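Local coordinates for cupin 2, conserved barrel domain protein (Novosphingobium aromaticivorans DSM 12444, PDB 3ES1) that is of unknown function but has a cupin-like beta-barrel fold and may act as a pair of identical copies, at the interface of chains A and B. Coordinates in Å, arbitrary orientation; residue numbers count along the deposited sequence, not the author numbering. Chains: chain A/B, Cupin 2, conserved barrel domain protein.

Contact 1: the interface of chains A and B. Residues chain A 99-100, 131-132, 153-155; chain B 57-60.
The loop of chain B from B:Pro57 to B:Asn60 lies across the start of strand 99-107, the end of strand 145-153 and the loop at A:Arg131 of chain A. B:Asn60 buries more surface than any other residue here. Its CG stands anti to the carbonyl carbon (chi1 -73°), which sends the amide between A:Ser99 and A:Arg131. The amide nitrogen ND2 gives a bent hydrogen bond to the backbone oxygen A:Ser99 O at 3.0 Å, approaching from above the carbonyl plane and not on a lone pair. The amide oxygen OD1 takes water 1 at 2.7 Å, and this water also meets A:Arg131 NE of the guanidinium at 3.1 Å and B:Asp59 O. The side chains of A:Arg131 and B:Asn60 run opposite ways past each other, guanidinium and amide planes 89° apart. Asparagine suits the place because one short group both donates and accepts; an alanine here would probably leave A:Ser99 O without this donor and water 1 less firmly held. Further along, B:Ala58 N donates to A:Glu153 O at 3.0 Å, while the small B:Ala58 CB reaches A:Ile100 CG2 at 3.6 Å. The ring of B:Pro57, after a cis peptide bond, lies alongside the extended A:Glu153, B:Pro57 CG 3.6 Å from A:Glu153 CD. Water 2 links A:Arg131 O to B:Asn60 O, and water 3 links A:Pro155 O to B:Asn60 N. The site thus joins a loop of one subunit to strand ends of the other.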
loop_
_atom_site.group_PDB
_atom_site.type_symbol
_atom_site.label_atom_id
_atom_site.label_comp_id
_atom_site.label_asym_id
_atom_site.label_seq_id
_atom_site.Cartn_x
_atom_site.Cartn_y
_atom_site.Cartn_z
ATOM N N SER A 99 -4.354 8.614 -11.101
ATOM C CA SER A 99 -3.629 7.644 -10.308
ATOM C C SER A 99 -4.369 6.327 -10.253
ATOM O O SER A 99 -5.573 6.253 -10.482
ATOM C CB SER A 99 -3.448 8.171 -8.876
ATOM O OG SER A 99 -4.699 8.383 -8.220
ATOM N N ILE A 100 -3.612 5.295 -9.939
ATOM C CA ILE A 100 -4.189 4.044 -9.441
ATOM C C ILE A 100 -3.853 4.016 -7.967
ATOM O O ILE A 100 -2.759 4.360 -7.572
ATOM C CB ILE A 100 -3.664 2.768 -10.207
ATOM C CG1 ILE A 100 -4.483 1.511 -9.865
ATOM C CG2 ILE A 100 -2.139 2.479 -10.021
ATOM C CD1 ILE A 100 -4.106 0.257 -10.724
ATOM N N ARG A 131 -9.073 2.418 -9.928
ATOM C CA ARG A 131 -8.472 2.574 -11.270
ATOM C C ARG A 131 -8.875 3.902 -11.952
ATOM O O ARG A 131 -9.357 3.927 -13.081
ATOM C CB ARG A 131 -8.762 1.330 -12.123
ATOM C CG ARG A 131 -8.066 0.062 -11.563
ATOM C CD ARG A 131 -8.394 -1.184 -12.326
ATOM N NE ARG A 131 -8.064 -1.005 -13.743
ATOM C CZ ARG A 131 -8.951 -0.803 -14.698
ATOM N NH1 ARG A 131 -10.235 -0.727 -14.412
ATOM N NH2 ARG A 131 -8.540 -0.634 -15.944
ATOM N N GLY A 132 -8.593 4.979 -11.229
ATOM C CA GLY A 132 -8.723 6.388 -11.714
ATOM C C GLY A 132 -10.170 6.819 -11.819
ATOM O O GLY A 132 -10.571 7.683 -12.595
ATOM N N GLU A 153 0.872 7.517 -9.567
ATOM C CA GLU A 153 0.720 8.252 -10.815
ATOM C C GLU A 153 0.234 7.385 -11.983
ATOM O O GLU A 153 0.726 6.278 -12.196
ATOM C CB GLU A 153 2.077 8.922 -11.153
ATOM C CG GLU A 153 2.053 9.723 -12.425
ATOM C CD GLU A 153 3.406 10.317 -12.804
ATOM O OE1 GLU A 153 4.364 10.301 -11.975
ATOM O OE2 GLU A 153 3.502 10.777 -13.964
ATOM N N ALA A 154 -0.792 7.879 -12.679
ATOM C CA ALA A 154 -1.191 7.356 -13.997
ATOM C C ALA A 154 -1.759 8.509 -14.813
ATOM O O ALA A 154 -2.271 9.495 -14.258
ATOM C CB ALA A 154 -2.210 6.191 -13.901
ATOM N N PRO A 155 -1.631 8.422 -16.132
ATOM C CA PRO A 155 -2.302 9.418 -16.957
ATOM C C PRO A 155 -3.819 9.456 -16.731
ATOM O O PRO A 155 -4.454 8.504 -16.226
ATOM C CB PRO A 155 -1.974 8.982 -18.392
ATOM C CG PRO A 155 -0.899 7.982 -18.283
ATOM C CD PRO A 155 -0.916 7.413 -16.914
ATOM N N PRO B 57 4.693 5.183 -14.361
ATOM C CA PRO B 57 3.251 5.322 -14.088
ATOM C C PRO B 57 2.415 4.196 -14.672
ATOM O O PRO B 57 2.785 3.547 -15.652
ATOM C CB PRO B 57 2.886 6.665 -14.727
ATOM C CG PRO B 57 4.189 7.418 -14.848
ATOM C CD PRO B 57 5.243 6.394 -15.033
ATOM N N ALA B 58 1.273 3.999 -14.033
ATOM C CA ALA B 58 0.357 2.916 -14.364
ATOM C C ALA B 58 -0.537 3.349 -15.526
ATOM O O ALA B 58 -0.360 4.424 -16.110
ATOM C CB ALA B 58 -0.469 2.519 -13.161
ATOM N N ASP B 59 -1.497 2.489 -15.835
ATOM C CA ASP B 59 -2.387 2.694 -17.005
ATOM C C ASP B 59 -3.792 2.316 -16.677
ATOM O O ASP B 59 -4.128 1.137 -16.587
ATOM C CB ASP B 59 -1.923 1.835 -18.186
ATOM C CG ASP B 59 -2.674 2.134 -19.476
ATOM O OD1 ASP B 59 -3.635 2.907 -19.469
ATOM O OD2 ASP B 59 -2.326 1.518 -20.494
ATOM N N ASN B 60 -4.638 3.323 -16.459
ATOM C CA ASN B 60 -6.016 2.999 -16.137
ATOM C C ASN B 60 -6.846 2.716 -17.375
ATOM O O ASN B 60 -8.075 2.558 -17.290
ATOM C CB ASN B 60 -6.665 4.051 -15.235
ATOM C CG ASN B 60 -6.133 3.973 -13.852
ATOM O OD1 ASN B 60 -5.952 2.871 -13.304
ATOM N ND2 ASN B 60 -5.841 5.102 -13.274
HETATM O O HOH W 1 -5.374 0.350 -14.223
HETATM O O HOH W 2 -10.211 2.775 -15.350
HETATM O O HOH W 3 -4.091 5.879 -17.054
#

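Contact 2: the interface of chains A and B. Residues chain A 14-15, 50, 81, 83, 106, 148; chain B 104, 125, 127.
Apolar contacts dominate where B:Ile127 and B:Ile104 of chain B meet side chains from several strands of chain A. B:Ile127 divides its two branches: with CG1 anti to the carbonyl carbon (chi1 -61°), the longer branch carries CD1 to A:Val83 CG2 at 3.7 Å and to A:Val50 CG2 at 3.9 Å, while the CG2 methyl faces A:Val50 CG1. It meets A:Val50 tip to tip but slides past A:Val83 in the opposite direction, and A:Val14 crosses it at a slant. B:Ile104 also splits its branches. Its CG2 is crossed nearly at a right angle by A:Leu106, whose CD2 lies 3.8 Å from it, and its CD1, turned aside at chi2 (94°), meets A:Ile81 CD1 end to end at 4.0 Å. Branched aliphatic residues suit this place because each offers methyls in two directions, whereas the short A:Ala148 sets its CB 4.4 Å from B:Ile104 CG1.

A polar contact is made by the backbone: B:Ile127 N donates a nearly straight hydrogen bond to A:Gln15 O at 2.8 Å. B:Gly125, in a loop with a positive phi (84°) that glycine adopts easily, places its O 3.9 Å from A:Val14 CG1. Together these contacts join the apolar faces of the two copies and, if the deposited dimer is the biological one, would stabilise it largely by burying hydrocarbon.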
loop_
_atom_site.group_PDB
_atom_site.type_symbol
_atom_site.label_atom_id
_atom_site.label_comp_id
_atom_site.label_asym_id
_atom_site.label_seq_id
_atom_site.Cartn_x
_atom_site.Cartn_y
_atom_site.Cartn_z
ATOM N N VAL A 14 0.319 5.972 14.601
ATOM C CA VAL A 14 0.924 5.074 13.615
ATOM C C VAL A 14 2.464 5.054 13.705
ATOM O O VAL A 14 3.109 6.066 13.632
ATOM C CB VAL A 14 0.494 5.522 12.197
ATOM C CG1 VAL A 14 1.148 4.635 11.093
ATOM C CG2 VAL A 14 -1.058 5.593 12.079
ATOM N N GLN A 15 3.014 3.865 13.885
ATOM C CA GLN A 15 4.464 3.624 13.805
ATOM C C GLN A 15 4.904 3.581 12.360
ATOM O O GLN A 15 4.332 2.849 11.538
ATOM C CB GLN A 15 4.816 2.275 14.496
ATOM C CG GLN A 15 6.300 1.869 14.451
ATOM C CD GLN A 15 6.504 0.451 14.906
ATOM O OE1 GLN A 15 5.546 -0.363 14.915
ATOM N NE2 GLN A 15 7.752 0.114 15.246
ATOM N N VAL A 50 2.461 9.482 5.226
ATOM C CA VAL A 50 3.507 8.579 5.666
ATOM C C VAL A 50 4.779 8.705 4.823
ATOM O O VAL A 50 5.857 8.803 5.367
ATOM C CB VAL A 50 2.971 7.129 5.745
ATOM C CG1 VAL A 50 4.095 6.161 5.983
ATOM C CG2 VAL A 50 1.929 7.074 6.932
ATOM N N ILE A 81 1.863 7.482 0.121
ATOM C CA ILE A 81 1.157 6.614 1.086
ATOM C C ILE A 81 0.727 7.473 2.257
ATOM O O ILE A 81 1.524 8.167 2.860
ATOM C CB ILE A 81 1.972 5.335 1.539
ATOM C CG1 ILE A 81 1.175 4.469 2.558
ATOM C CG2 ILE A 81 3.345 5.706 2.101
ATOM C CD1 ILE A 81 1.741 3.057 2.769
ATOM N N VAL A 83 -2.405 7.552 5.653
ATOM C CA VAL A 83 -3.433 6.932 6.454
ATOM C C VAL A 83 -4.597 7.924 6.676
ATOM O O VAL A 83 -4.402 9.079 7.098
ATOM C CB VAL A 83 -2.859 6.422 7.808
ATOM C CG1 VAL A 83 -3.979 5.859 8.684
ATOM C CG2 VAL A 83 -1.724 5.425 7.616
ATOM N N LEU A 106 -7.842 -1.015 7.481
ATOM C CA LEU A 106 -7.065 -1.526 8.608
ATOM C C LEU A 106 -7.951 -1.846 9.797
ATOM O O LEU A 106 -7.712 -2.776 10.598
ATOM C CB LEU A 106 -5.954 -0.528 9.029
ATOM C CG LEU A 106 -4.924 -0.081 7.936
ATOM C CD1 LEU A 106 -3.777 0.676 8.573
ATOM C CD2 LEU A 106 -4.416 -1.235 7.109
ATOM N N ALA A 148 -5.414 2.635 4.843
ATOM C CA ALA A 148 -4.098 2.994 4.273
ATOM C C ALA A 148 -4.260 3.082 2.772
ATOM O O ALA A 148 -4.723 2.111 2.112
ATOM C CB ALA A 148 -3.029 1.905 4.623
ATOM N N ILE B 104 2.504 -2.710 5.334
ATOM C CA ILE B 104 1.550 -2.378 6.401
ATOM C C ILE B 104 1.186 -3.603 7.188
ATOM O O ILE B 104 0.658 -4.598 6.645
ATOM C CB ILE B 104 0.259 -1.640 5.865
ATOM C CG1 ILE B 104 0.653 -0.427 4.973
ATOM C CG2 ILE B 104 -0.576 -1.092 7.020
ATOM C CD1 ILE B 104 0.704 -0.742 3.478
ATOM N N GLY B 125 -0.467 -2.413 12.826
ATOM C CA GLY B 125 -0.803 -1.077 12.366
ATOM C C GLY B 125 0.363 -0.242 11.910
ATOM O O GLY B 125 0.188 0.859 11.389
ATOM N N ILE B 127 3.840 0.786 9.743
ATOM C CA ILE B 127 4.237 0.886 8.328
ATOM C C ILE B 127 5.743 0.940 8.134
ATOM O O ILE B 127 6.459 1.713 8.785
ATOM C CB ILE B 127 3.578 2.118 7.649
ATOM C CG1 ILE B 127 2.032 1.980 7.701
ATOM C CG2 ILE B 127 4.079 2.270 6.214
ATOM C CD1 ILE B 127 1.214 3.254 7.255
#

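Contact 3: the interface of chains A and B. Residues chain A 121-123, 126-127; chain B 15, 17, 34.
Two flat groups stack across the interface: the guanidinium of A:Arg123 and the side-chain amide of B:Gln15, their planes 5° apart. B:Gln15 OE1 sits over the centre of the guanidinium, 3.6 Å above its plane, and B:Val34 CG2 lies at the guanidinium's edge, in plane, 3.6 Å from NH2. A bend at chi3 (-62°) folds the arginine back over the amide, and the two side chains cross at about a right angle. The partial negative charge of OE1 over a probably cationic group is likely to be favourable.

The amide itself is held by both ends. NE2 donates to A:Thr121 O at 3.1 Å, on a lone pair of that carbonyl, and OE1 accepts from A:Arg123 N at 2.9 Å, again on a lone pair. These paired bonds fix the rotation of the amide and keep it flat beneath the arginine. Glutamine fits because its chain, extended beyond CG and with CG anti to the backbone N (chi1 178°), reaches the backbone on either side of A:Val122 and supplies one donor and one acceptor.

Nearer the backbone of chain B, A:Ile127 O accepts from B:Val17 N at 2.8 Å, and A:Val122 CG2 meets B:Val17 CG2 at 4.1 Å. The site therefore sets strand 14-21 of chain B beside strand 127-130 of chain A, with the glutamine reaching out to the end of strand 119-122.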
loop_
_atom_site.group_PDB
_atom_site.type_symbol
_atom_site.label_atom_id
_atom_site.label_comp_id
_atom_site.label_asym_id
_atom_site.label_seq_id
_atom_site.Cartn_x
_atom_site.Cartn_y
_atom_site.Cartn_z
ATOM N N THR A 121 -19.748 -2.019 0.305
ATOM C CA THR A 121 -18.998 -1.989 1.539
ATOM C C THR A 121 -17.713 -2.792 1.410
ATOM O O THR A 121 -17.699 -3.901 0.878
ATOM C CB THR A 121 -19.840 -2.471 2.715
ATOM O OG1 THR A 121 -20.835 -1.465 3.032
ATOM C CG2 THR A 121 -18.971 -2.736 3.929
ATOM N N VAL A 122 -16.619 -2.187 1.867
ATOM C CA VAL A 122 -15.346 -2.880 1.984
ATOM C C VAL A 122 -15.073 -3.087 3.456
ATOM O O VAL A 122 -14.947 -2.153 4.241
ATOM C CB VAL A 122 -14.169 -2.140 1.357
ATOM C CG1 VAL A 122 -12.932 -3.041 1.342
ATOM C CG2 VAL A 122 -14.515 -1.692 -0.070
ATOM N N ARG A 123 -15.039 -4.356 3.805
ATOM C CA ARG A 123 -14.904 -4.760 5.173
ATOM C C ARG A 123 -13.450 -4.694 5.635
ATOM O O ARG A 123 -12.515 -4.500 4.853
ATOM C CB ARG A 123 -15.472 -6.187 5.351
ATOM C CG ARG A 123 -16.936 -6.322 5.046
ATOM C CD ARG A 123 -17.380 -7.808 5.167
ATOM N NE ARG A 123 -16.682 -8.649 4.210
ATOM C CZ ARG A 123 -17.092 -8.834 2.952
ATOM N NH1 ARG A 123 -18.184 -8.236 2.505
ATOM N NH2 ARG A 123 -16.385 -9.569 2.120
ATOM N N GLY A 126 -10.081 -5.711 3.911
ATOM C CA GLY A 126 -10.351 -5.614 2.486
ATOM C C GLY A 126 -9.432 -4.645 1.742
ATOM O O GLY A 126 -8.912 -3.661 2.318
ATOM N N ILE A 127 -9.264 -4.924 0.456
ATOM C CA ILE A 127 -8.436 -4.090 -0.432
ATOM C C ILE A 127 -9.195 -3.574 -1.642
ATOM O O ILE A 127 -9.879 -4.322 -2.354
ATOM C CB ILE A 127 -7.170 -4.857 -0.897
ATOM C CG1 ILE A 127 -6.306 -5.241 0.336
ATOM C CG2 ILE A 127 -6.374 -4.021 -1.898
ATOM C CD1 ILE A 127 -5.101 -6.219 0.053
ATOM N N GLN B 15 -10.888 -9.871 0.919
ATOM C CA GLN B 15 -11.783 -9.207 -0.042
ATOM C C GLN B 15 -11.003 -8.233 -0.893
ATOM O O GLN B 15 -10.268 -7.377 -0.377
ATOM C CB GLN B 15 -12.908 -8.447 0.718
ATOM C CG GLN B 15 -13.900 -7.667 -0.161
ATOM C CD GLN B 15 -14.781 -6.765 0.657
ATOM O OE1 GLN B 15 -14.447 -6.427 1.821
ATOM N NE2 GLN B 15 -15.893 -6.323 0.059
ATOM N N VAL B 17 -11.779 -5.518 -4.082
ATOM C CA VAL B 17 -12.762 -4.765 -4.852
ATOM C C VAL B 17 -12.038 -3.946 -5.872
ATOM O O VAL B 17 -11.215 -3.104 -5.524
ATOM C CB VAL B 17 -13.647 -3.839 -3.953
ATOM C CG1 VAL B 17 -14.537 -2.922 -4.834
ATOM C CG2 VAL B 17 -14.488 -4.663 -2.919
ATOM N N VAL B 34 -13.490 -12.773 -2.684
ATOM C CA VAL B 34 -12.933 -13.040 -1.357
ATOM C C VAL B 34 -12.116 -14.316 -1.494
ATOM O O VAL B 34 -12.675 -15.376 -1.774
ATOM C CB VAL B 34 -14.058 -13.227 -0.285
ATOM C CG1 VAL B 34 -13.498 -13.696 1.070
ATOM C CG2 VAL B 34 -14.889 -11.932 -0.146
#

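Contact 1 lies about 22 Å from contact 2 and 21 Å from contact 3, while contacts 2 and 3 are about 18 Å apart, all between C-alpha centres. Because the interface is two-fold symmetric, each has a twin. Contacts 2 and 3 share residues 15 and 127 with the chains exchanged, so the strand pairing of 14-21 with 127-130 occurs twice. Contacts 1 and 2 both use strands 99-107 and 145-153 of chain A. Loop, apolar and strand-edge contacts are thus spread over one broad interface, which would suit a dimer, although the structure alone does not establish it in solution.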